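Local structure of BlEst2 (Bacillus licheniformis, 6WPX) at residues Phe385-Ile393 and Ser461-Arg469; Lys312-Ser323 and Gly351-Pro362. The protein is an esterase or lipase that probably hydrolyses ester bonds, captured in its propeptide form, with a C-terminal domain that appears to be autoinhibitory. All coordinates share one frame; numbering follows the deposited sequence.

Contact 1. Residues Phe385-Ile393 and Ser461-Arg469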
loop_
_atom_site.group_PDB
_atom_site.type_symbol
_atom_site.label_atom_id
_atom_site.label_comp_id
_atom_site.label_asym_id
_atom_site.label_seq_id
_atom_site.Cartn_x
_atom_site.Cartn_y
_atom_site.Cartn_z
ATOM N N PHE A 385 -11.295 3.652 -13.626
ATOM C CA PHE A 385 -11.876 3.392 -14.935
ATOM C C PHE A 385 -11.303 2.148 -15.548
ATOM O O PHE A 385 -10.075 1.954 -15.569
ATOM C CB PHE A 385 -11.587 4.551 -15.911
ATOM C CG PHE A 385 -12.046 5.925 -15.472
ATOM C CD1 PHE A 385 -11.310 6.659 -14.540
ATOM C CD2 PHE A 385 -13.188 6.502 -16.021
ATOM C CE1 PHE A 385 -11.735 7.918 -14.129
ATOM C CE2 PHE A 385 -13.615 7.776 -15.609
ATOM C CZ PHE A 385 -12.874 8.476 -14.678
ATOM N N ASP A 386 -12.204 1.323 -16.078
ATOM C CA ASP A 386 -11.821 0.156 -16.861
ATOM C C ASP A 386 -12.132 0.653 -18.300
ATOM O O ASP A 386 -13.283 0.661 -18.735
ATOM C CB ASP A 386 -12.637 -1.091 -16.480
ATOM C CG ASP A 386 -12.248 -2.326 -17.292
ATOM O OD1 ASP A 386 -11.427 -2.191 -18.226
ATOM O OD2 ASP A 386 -12.718 -3.426 -16.954
ATOM N N SER A 387 -11.116 1.177 -18.973
ATOM C CA SER A 387 -11.301 1.813 -20.285
ATOM C C SER A 387 -10.054 1.671 -21.160
ATOM O O SER A 387 -8.932 1.744 -20.644
ATOM C CB SER A 387 -11.618 3.298 -20.087
ATOM O OG SER A 387 -11.612 4.080 -21.275
ATOM N N PRO A 388 -10.220 1.540 -22.493
ATOM C CA PRO A 388 -9.039 1.465 -23.376
ATOM C C PRO A 388 -8.250 2.778 -23.423
ATOM O O PRO A 388 -7.161 2.792 -23.962
ATOM C CB PRO A 388 -9.650 1.149 -24.754
ATOM C CG PRO A 388 -11.052 0.681 -24.471
ATOM C CD PRO A 388 -11.473 1.449 -23.271
ATOM N N LEU A 389 -8.791 3.836 -22.791
ATOM C CA LEU A 389 -8.157 5.186 -22.789
ATOM C C LEU A 389 -6.815 5.165 -22.047
ATOM O O LEU A 389 -6.022 6.032 -22.295
ATOM C CB LEU A 389 -9.097 6.232 -22.181
ATOM C CG LEU A 389 -8.438 7.576 -21.898
ATOM C CD1 LEU A 389 -8.222 8.345 -23.179
ATOM C CD2 LEU A 389 -9.225 8.384 -20.885
ATOM N N ASN A 390 -6.600 4.174 -21.180
ATOM C CA ASN A 390 -5.355 4.048 -20.370
ATOM C C ASN A 390 -4.111 4.071 -21.269
ATOM O O ASN A 390 -3.160 4.714 -20.903
ATOM C CB ASN A 390 -5.405 2.856 -19.399
ATOM C CG ASN A 390 -5.330 1.490 -20.057
ATOM O OD1 ASN A 390 -6.024 1.226 -21.038
ATOM N ND2 ASN A 390 -4.459 0.636 -19.563
ATOM N N GLN A 391 -4.146 3.353 -22.392
ATOM C CA GLN A 391 -3.007 3.251 -23.338
ATOM C C GLN A 391 -2.655 4.649 -23.842
ATOM O O GLN A 391 -1.485 4.988 -23.862
ATOM C CB GLN A 391 -3.378 2.316 -24.484
ATOM C CG GLN A 391 -3.037 0.857 -24.216
ATOM C CD GLN A 391 -4.205 0.094 -23.641
ATOM O OE1 GLN A 391 -5.312 0.118 -24.177
ATOM N NE2 GLN A 391 -3.964 -0.594 -22.538
ATOM N N GLN A 392 -3.676 5.434 -24.157
ATOM C CA GLN A 392 -3.507 6.787 -24.695
ATOM C C GLN A 392 -2.951 7.736 -23.655
ATOM O O GLN A 392 -2.130 8.584 -24.006
ATOM C CB GLN A 392 -4.808 7.312 -25.315
ATOM C CG GLN A 392 -5.359 6.435 -26.462
ATOM C CD GLN A 392 -4.338 6.051 -27.531
ATOM O OE1 GLN A 392 -3.595 6.884 -28.063
ATOM N NE2 GLN A 392 -4.284 4.771 -27.864
ATOM N N ILE A 393 -3.393 7.586 -22.377
ATOM C CA ILE A 393 -2.908 8.359 -21.221
ATOM C C ILE A 393 -1.405 8.093 -21.099
ATOM O O ILE A 393 -0.627 9.040 -21.161
ATOM C CB ILE A 393 -3.657 8.025 -19.880
ATOM C CG1 ILE A 393 -5.196 8.177 -19.991
ATOM C CG2 ILE A 393 -3.096 8.839 -18.688
ATOM C CD1 ILE A 393 -5.749 9.602 -20.162
ATOM N N SER A 461 -15.174 12.754 -26.862
ATOM C CA SER A 461 -15.715 12.839 -25.513
ATOM C C SER A 461 -14.653 13.345 -24.506
ATOM O O SER A 461 -13.511 12.878 -24.555
ATOM C CB SER A 461 -16.304 11.500 -25.081
ATOM O OG SER A 461 -15.322 10.478 -25.085
ATOM N N PRO A 462 -14.992 14.304 -23.609
ATOM C CA PRO A 462 -14.013 14.743 -22.595
ATOM C C PRO A 462 -13.572 13.593 -21.668
ATOM O O PRO A 462 -14.307 12.616 -21.475
ATOM C CB PRO A 462 -14.782 15.801 -21.789
ATOM C CG PRO A 462 -15.920 16.217 -22.668
ATOM C CD PRO A 462 -16.293 14.982 -23.420
ATOM N N PHE A 463 -12.363 13.698 -21.165
ATOM C CA PHE A 463 -11.829 12.723 -20.190
ATOM C C PHE A 463 -11.102 13.498 -19.095
ATOM O O PHE A 463 -10.759 14.648 -19.298
ATOM C CB PHE A 463 -10.858 11.728 -20.834
ATOM C CG PHE A 463 -9.491 12.267 -21.147
ATOM C CD1 PHE A 463 -8.497 12.279 -20.193
ATOM C CD2 PHE A 463 -9.189 12.762 -22.400
ATOM C CE1 PHE A 463 -7.244 12.774 -20.481
ATOM C CE2 PHE A 463 -7.936 13.270 -22.679
ATOM C CZ PHE A 463 -6.969 13.286 -21.721
ATOM N N ASN A 464 -10.859 12.811 -17.989
ATOM C CA ASN A 464 -10.129 13.340 -16.818
ATOM C C ASN A 464 -9.423 12.171 -16.101
ATOM O O ASN A 464 -10.049 11.161 -15.914
ATOM C CB ASN A 464 -10.976 14.264 -15.928
ATOM C CG ASN A 464 -12.314 13.705 -15.495
ATOM O OD1 ASN A 464 -13.250 14.441 -15.245
ATOM N ND2 ASN A 464 -12.410 12.401 -15.382
ATOM N N ARG A 465 -8.153 12.345 -15.762
ATOM C CA ARG A 465 -7.389 11.373 -14.946
ATOM C C ARG A 465 -6.463 12.159 -14.030
ATOM O O ARG A 465 -6.118 13.267 -14.361
ATOM C CB ARG A 465 -6.597 10.338 -15.746
ATOM C CG ARG A 465 -7.434 9.418 -16.610
ATOM C CD ARG A 465 -8.322 8.452 -15.882
ATOM N NE ARG A 465 -8.763 7.353 -16.711
ATOM C CZ ARG A 465 -9.781 7.389 -17.544
ATOM N NH1 ARG A 465 -10.505 8.481 -17.671
ATOM N NH2 ARG A 465 -10.086 6.320 -18.244
ATOM N N THR A 466 -6.071 11.531 -12.946
ATOM C CA THR A 466 -5.173 12.089 -11.945
ATOM C C THR A 466 -4.054 11.090 -11.731
ATOM O O THR A 466 -4.307 9.952 -11.334
ATOM C CB THR A 466 -5.905 12.353 -10.632
ATOM O OG1 THR A 466 -7.160 12.979 -10.883
ATOM C CG2 THR A 466 -5.081 13.205 -9.697
ATOM N N ILE A 467 -2.823 11.515 -12.000
ATOM C CA ILE A 467 -1.638 10.679 -11.835
ATOM C C ILE A 467 -0.935 11.126 -10.585
ATOM O O ILE A 467 -0.715 12.317 -10.401
ATOM C CB ILE A 467 -0.710 10.765 -13.083
ATOM C CG1 ILE A 467 -1.493 10.314 -14.355
ATOM C CG2 ILE A 467 0.612 9.944 -12.885
ATOM C CD1 ILE A 467 -0.774 10.482 -15.650
ATOM N N ILE A 468 -0.589 10.170 -9.716
ATOM C CA ILE A 468 0.169 10.428 -8.498
ATOM C C ILE A 468 1.554 9.792 -8.626
ATOM O O ILE A 468 1.670 8.596 -8.882
ATOM C CB ILE A 468 -0.581 9.946 -7.227
ATOM C CG1 ILE A 468 -1.836 10.812 -6.999
ATOM C CG2 ILE A 468 0.367 9.945 -5.982
ATOM C CD1 ILE A 468 -2.731 10.286 -5.998
ATOM N N ARG A 469 2.596 10.603 -8.441
ATOM C CA ARG A 469 3.986 10.155 -8.467
ATOM C C ARG A 469 4.591 10.362 -7.084
ATOM O O ARG A 469 4.372 11.397 -6.445
ATOM C CB ARG A 469 4.792 10.922 -9.515
ATOM C CG ARG A 469 4.316 10.695 -10.950
ATOM C CD ARG A 469 5.084 11.567 -11.918
ATOM N NE ARG A 469 6.486 11.161 -12.036
ATOM C CZ ARG A 469 7.415 11.854 -12.685
ATOM N NH1 ARG A 469 7.109 13.005 -13.268
ATOM N NH2 ARG A 469 8.662 11.405 -12.748
#
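The guanidinium of R465 lies flat on the ring of F385, the two planes only 7° apart and R465 CZ 3.6 Å from the ring centroid, a cation-pi stack. The arginine covers one ring face with NH1 over the middle, while its NH2 lies 3.3 Å from F385 CB. Its side chain bends at chi2 (-67°), which lays the guanidinium back along its own strand over the phenylalanine; there NH1 donates a nearly straight bond of 3.2 Å to N464 O, in the guanidinium plane but above the plane of the carbonyl. The charge itself is met by E308, which forms a salt bridge with NH2. E308 also hydrogen-bonds S387 OG, which accepts a capping bond from L389 N ahead of the helix, so one carboxylate ties arginine and cap together. With F385 on one face, L389 CD2 on the other and S387 CB at the edge, the flat cation is sandwiched, a place that suits arginine's delocalised group.

Apolar packing continues from there. L389 CD2 touches F463 CB at 3.7 Å as well as the guanidinium, and I393 CD1 meets F463 CE1 at 3.5 Å, obliquely to the ring. One turn of helix separates L389 from I393, so both branched side chains reach the same strand face, on which F463, R465 and I467 follow at every second residue. I393 CG2 slides past I467 CD1 at 4.2 Å, a looser touch.

The helix axis passes strand 462-469 at 10.9 Å, inclined by 63°, with no hydrogen bond between the segments. F385 packs also on F291 of strand 290-297 and I314 of strand 313-320, and I393 on L453 of strand 445-456, which puts the contact at the junction of two antiparallel sheets.

Contact 2. Residues Lys312-Ser323 and Gly351-Pro362; sequences KEITVHWLSNHS and GGFVHSAAIKNP
Strands 313-320 and 353-360 pair antiparallel, with I314-I359, V316-A357, W318-H355 and S320-F353 as the hydrogen-bonded pairs. Each exchanges two N-H...O bonds, and N361 N adds one to K312 O at 2.8 Å, so these donors have their acceptors across the ladder.

H317 and S356 form a polar pair on one face: ND1 meets OG at 2.8 Å, near the ring plane. NE2 joins T315 OG1 at 2.7 Å, itself bonded to T384, so both imidazole nitrogens are satisfied and the ring's rotation is fixed. On the other face, one water donates to H322 O and lies 2.8 Å from H355 NE2, while S320 OG accepts from H322 N in an ST turn and also bonds E377.

With chi1 at -62°, the F353 ring reaches across to residues 321-323: S323 CB rests over one face, a CH-pi contact 3.8 Å from the centroid, and CD1 lies against H322 C. Cutting it back to an alanine is likely to leave S323 CB without a ring face and open a gap beside H322. Beyond, strand 313-320 pairs with strand 377-386, where K312 and E313 both face D386 in a classic beta bulge; the contact joins neighbouring inner strands of a five-stranded antiparallel sheet.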
loop_
_atom_site.group_PDB
_atom_site.type_symbol
_atom_site.label_atom_id
_atom_site.label_comp_id
_atom_site.label_asym_id
_atom_site.label_seq_id
_atom_site.Cartn_x
_atom_site.Cartn_y
_atom_site.Cartn_z
ATOM N N LYS A 312 -15.815 0.451 -19.845
ATOM C CA LYS A 312 -16.389 -0.841 -19.492
ATOM C C LYS A 312 -16.964 -0.812 -18.079
ATOM O O LYS A 312 -18.000 -1.429 -17.813
ATOM C CB LYS A 312 -15.323 -1.938 -19.635
ATOM C CG LYS A 312 -15.870 -3.365 -19.663
ATOM C CD LYS A 312 -16.633 -3.697 -20.950
ATOM C CE LYS A 312 -16.951 -5.167 -21.043
ATOM N NZ LYS A 312 -15.760 -5.967 -21.436
ATOM N N GLU A 313 -16.298 -0.066 -17.181
ATOM C CA GLU A 313 -16.681 0.041 -15.786
ATOM C C GLU A 313 -16.001 1.208 -15.125
ATOM O O GLU A 313 -14.855 1.528 -15.422
ATOM C CB GLU A 313 -16.272 -1.241 -15.019
ATOM C CG GLU A 313 -16.883 -1.353 -13.629
ATOM C CD GLU A 313 -16.527 -2.582 -12.816
ATOM O OE1 GLU A 313 -15.390 -3.087 -12.943
ATOM O OE2 GLU A 313 -17.375 -3.011 -12.003
ATOM N N ILE A 314 -16.696 1.794 -14.163
ATOM C CA ILE A 314 -16.150 2.775 -13.252
ATOM C C ILE A 314 -16.425 2.237 -11.852
ATOM O O ILE A 314 -17.459 1.615 -11.624
ATOM C CB ILE A 314 -16.665 4.251 -13.431
ATOM C CG1 ILE A 314 -18.207 4.358 -13.359
ATOM C CG2 ILE A 314 -16.107 4.907 -14.715
ATOM C CD1 ILE A 314 -18.770 5.788 -13.161
ATOM N N THR A 315 -15.490 2.465 -10.932
ATOM C CA THR A 315 -15.697 2.224 -9.505
ATOM C C THR A 315 -15.628 3.632 -8.953
ATOM O O THR A 315 -14.827 4.443 -9.434
ATOM C CB THR A 315 -14.796 1.165 -8.871
ATOM O OG1 THR A 315 -13.484 1.684 -8.638
ATOM C CG2 THR A 315 -14.759 -0.170 -9.664
ATOM N N VAL A 316 -16.535 3.953 -8.042
ATOM C CA VAL A 316 -16.721 5.307 -7.515
ATOM C C VAL A 316 -16.653 5.219 -6.006
ATOM O O VAL A 316 -17.383 4.446 -5.396
ATOM C CB VAL A 316 -18.068 5.905 -8.021
ATOM C CG1 VAL A 316 -18.245 7.358 -7.584
ATOM C CG2 VAL A 316 -18.200 5.792 -9.534
ATOM N N HIS A 317 -15.731 5.969 -5.417
ATOM C CA HIS A 317 -15.483 5.914 -3.988
ATOM C C HIS A 317 -15.485 7.271 -3.348
ATOM O O HIS A 317 -14.781 8.166 -3.811
ATOM C CB HIS A 317 -14.121 5.233 -3.712
ATOM C CG HIS A 317 -13.939 3.987 -4.493
ATOM N ND1 HIS A 317 -14.365 2.767 -4.006
ATOM C CD2 HIS A 317 -13.438 3.812 -5.734
ATOM C CE1 HIS A 317 -14.125 1.893 -4.965
ATOM N NE2 HIS A 317 -13.562 2.472 -6.019
ATOM N N TRP A 318 -16.219 7.399 -2.241
ATOM C CA TRP A 318 -16.188 8.622 -1.451
ATOM C C TRP A 318 -15.632 8.217 -0.081
ATOM O O TRP A 318 -16.329 7.593 0.715
ATOM C CB TRP A 318 -17.573 9.278 -1.345
ATOM C CG TRP A 318 -17.554 10.611 -0.646
ATOM C CD1 TRP A 318 -17.616 10.837 0.699
ATOM C CD2 TRP A 318 -17.463 11.904 -1.269
ATOM N NE1 TRP A 318 -17.585 12.192 0.955
ATOM C CE2 TRP A 318 -17.469 12.869 -0.236
ATOM C CE3 TRP A 318 -17.327 12.339 -2.605
ATOM C CZ2 TRP A 318 -17.417 14.245 -0.497
ATOM C CZ3 TRP A 318 -17.232 13.705 -2.858
ATOM C CH2 TRP A 318 -17.311 14.642 -1.814
ATOM N N LEU A 319 -14.355 8.517 0.163
ATOM C CA LEU A 319 -13.710 8.220 1.455
ATOM C C LEU A 319 -13.961 9.380 2.361
ATOM O O LEU A 319 -13.852 10.520 1.928
ATOM C CB LEU A 319 -12.198 8.000 1.313
ATOM C CG LEU A 319 -11.739 6.704 0.626
ATOM C CD1 LEU A 319 -11.808 6.835 -0.906
ATOM C CD2 LEU A 319 -10.343 6.360 1.069
ATOM N N SER A 320 -14.342 9.095 3.611
ATOM C CA SER A 320 -14.674 10.117 4.605
ATOM C C SER A 320 -14.219 9.675 6.000
ATOM O O SER A 320 -13.949 8.499 6.216
ATOM C CB SER A 320 -16.185 10.345 4.622
ATOM O OG SER A 320 -16.563 11.323 5.586
ATOM N N ASN A 321 -14.154 10.614 6.942
ATOM C CA ASN A 321 -13.817 10.293 8.322
ATOM C C ASN A 321 -15.074 9.805 9.061
ATOM O O ASN A 321 -14.971 9.314 10.186
ATOM C CB ASN A 321 -13.166 11.484 9.032
ATOM C CG ASN A 321 -13.989 12.729 9.001
ATOM O OD1 ASN A 321 -14.273 13.282 7.941
ATOM N ND2 ASN A 321 -14.301 13.248 10.176
ATOM N N HIS A 322 -16.251 9.894 8.434
ATOM C CA HIS A 322 -17.444 9.369 9.089
ATOM C C HIS A 322 -18.327 8.627 8.083
ATOM O O HIS A 322 -18.151 8.739 6.866
ATOM C CB HIS A 322 -18.193 10.405 9.956
ATOM C CG HIS A 322 -18.770 11.566 9.227
ATOM N ND1 HIS A 322 -19.937 11.446 8.493
ATOM C CD2 HIS A 322 -18.393 12.864 9.239
ATOM C CE1 HIS A 322 -20.197 12.658 8.033
ATOM N NE2 HIS A 322 -19.299 13.543 8.454
ATOM N N SER A 323 -19.237 7.824 8.617
ATOM C CA SER A 323 -20.088 6.898 7.879
ATOM C C SER A 323 -21.515 7.371 7.653
ATOM O O SER A 323 -22.269 6.693 6.951
ATOM C CB SER A 323 -20.132 5.583 8.649
ATOM O OG SER A 323 -20.616 5.809 9.961
ATOM N N GLY A 351 -9.240 3.730 10.123
ATOM C CA GLY A 351 -9.928 4.762 10.892
ATOM C C GLY A 351 -10.985 5.544 10.141
ATOM O O GLY A 351 -11.728 6.305 10.749
ATOM N N GLY A 352 -11.050 5.377 8.827
ATOM C CA GLY A 352 -12.020 6.072 7.994
ATOM C C GLY A 352 -13.084 5.157 7.429
ATOM O O GLY A 352 -13.183 3.982 7.809
ATOM N N PHE A 353 -13.886 5.709 6.523
ATOM C CA PHE A 353 -14.989 5.020 5.870
ATOM C C PHE A 353 -14.952 5.297 4.395
ATOM O O PHE A 353 -14.410 6.313 3.966
ATOM C CB PHE A 353 -16.347 5.458 6.471
ATOM C CG PHE A 353 -16.439 5.114 7.940
ATOM C CD1 PHE A 353 -15.993 6.006 8.908
ATOM C CD2 PHE A 353 -16.883 3.863 8.352
ATOM C CE1 PHE A 353 -16.039 5.671 10.268
ATOM C CE2 PHE A 353 -16.930 3.532 9.714
ATOM C CZ PHE A 353 -16.525 4.444 10.661
ATOM N N VAL A 354 -15.543 4.402 3.636
ATOM C CA VAL A 354 -15.631 4.532 2.193
ATOM C C VAL A 354 -16.992 4.070 1.722
ATOM O O VAL A 354 -17.467 3.007 2.114
ATOM C CB VAL A 354 -14.432 3.883 1.405
ATOM C CG1 VAL A 354 -14.364 2.353 1.561
ATOM C CG2 VAL A 354 -14.432 4.291 -0.069
ATOM N N HIS A 355 -17.628 4.910 0.921
ATOM C CA HIS A 355 -18.874 4.596 0.243
ATOM C C HIS A 355 -18.444 4.226 -1.160
ATOM O O HIS A 355 -17.770 5.028 -1.826
ATOM C CB HIS A 355 -19.801 5.810 0.181
ATOM C CG HIS A 355 -20.117 6.414 1.505
ATOM N ND1 HIS A 355 -21.325 6.177 2.128
ATOM C CD2 HIS A 355 -19.390 7.265 2.263
ATOM C CE1 HIS A 355 -21.302 6.890 3.243
ATOM N NE2 HIS A 355 -20.150 7.550 3.377
ATOM N N SER A 356 -18.793 3.020 -1.610
ATOM C CA SER A 356 -18.386 2.588 -2.936
ATOM C C SER A 356 -19.520 2.135 -3.804
ATOM O O SER A 356 -20.561 1.676 -3.321
ATOM C CB SER A 356 -17.353 1.472 -2.865
ATOM O OG SER A 356 -16.214 1.897 -2.142
ATOM N N ALA A 357 -19.287 2.243 -5.117
ATOM C CA ALA A 357 -20.218 1.785 -6.142
ATOM C C ALA A 357 -19.407 1.351 -7.352
ATOM O O ALA A 357 -18.280 1.807 -7.551
ATOM C CB ALA A 357 -21.199 2.891 -6.534
ATOM N N ALA A 358 -19.970 0.434 -8.122
ATOM C CA ALA A 358 -19.385 -0.058 -9.357
ATOM C C ALA A 358 -20.491 0.006 -10.405
ATOM O O ALA A 358 -21.597 -0.510 -10.184
ATOM C CB ALA A 358 -18.866 -1.479 -9.183
ATOM N N ILE A 359 -20.223 0.732 -11.502
ATOM C CA ILE A 359 -21.181 0.935 -12.587
ATOM C C ILE A 359 -20.631 0.316 -13.857
ATOM O O ILE A 359 -19.587 0.746 -14.362
ATOM C CB ILE A 359 -21.577 2.433 -12.789
ATOM C CG1 ILE A 359 -22.273 3.034 -11.555
ATOM C CG2 ILE A 359 -22.442 2.638 -14.036
ATOM C CD1 ILE A 359 -21.335 3.790 -10.635
ATOM N N LYS A 360 -21.356 -0.684 -14.383
ATOM C CA LYS A 360 -20.996 -1.356 -15.631
ATOM C C LYS A 360 -21.432 -0.457 -16.772
ATOM O O LYS A 360 -22.490 0.184 -16.680
ATOM C CB LYS A 360 -21.703 -2.719 -15.732
ATOM C CG LYS A 360 -21.353 -3.712 -14.615
ATOM C CD LYS A 360 -22.527 -4.691 -14.327
ATOM C CE LYS A 360 -22.283 -6.116 -14.779
ATOM N NZ LYS A 360 -23.487 -6.980 -14.599
ATOM N N ASN A 361 -20.622 -0.402 -17.846
ATOM C CA ASN A 361 -20.885 0.380 -19.058
ATOM C C ASN A 361 -21.504 1.749 -18.760
ATOM O O ASN A 361 -22.643 2.022 -19.170
ATOM C CB ASN A 361 -21.766 -0.402 -20.053
ATOM C CG ASN A 361 -21.234 -1.761 -20.399
ATOM O OD1 ASN A 361 -21.804 -2.768 -20.011
ATOM N ND2 ASN A 361 -20.067 -1.814 -21.017
ATOM N N PRO A 362 -20.792 2.618 -18.010
ATOM C CA PRO A 362 -21.377 3.924 -17.676
ATOM C C PRO A 362 -21.575 4.801 -18.902
ATOM O O PRO A 362 -20.744 4.774 -19.806
ATOM C CB PRO A 362 -20.358 4.522 -16.711
ATOM C CG PRO A 362 -19.071 3.893 -17.073
ATOM C CD PRO A 362 -19.429 2.484 -17.443
HETATM O O HOH W 1 -19.937 9.690 5.154
#

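Contact 2 closes before contact 1 opens, so the two follow in series along the chain, with their centres about 18 Å apart. Strand 377-386 joins them: it lies next to strand 313-320 in the five-stranded antiparallel sheet, and its last residues belong to contact 1. There D386 N comes 2.7 Å from E313 O, probably a hydrogen bond, while F385 CD2 packs on I314 CG2 at 3.6 Å. Contact 2 therefore builds the interior of that sheet, whereas contact 1 carries its end across to strand 462-473 of another antiparallel sheet. Contact 1 alone thus spans two sheets, both distinct from the mixed, mainly parallel sheet elsewhere in the chain.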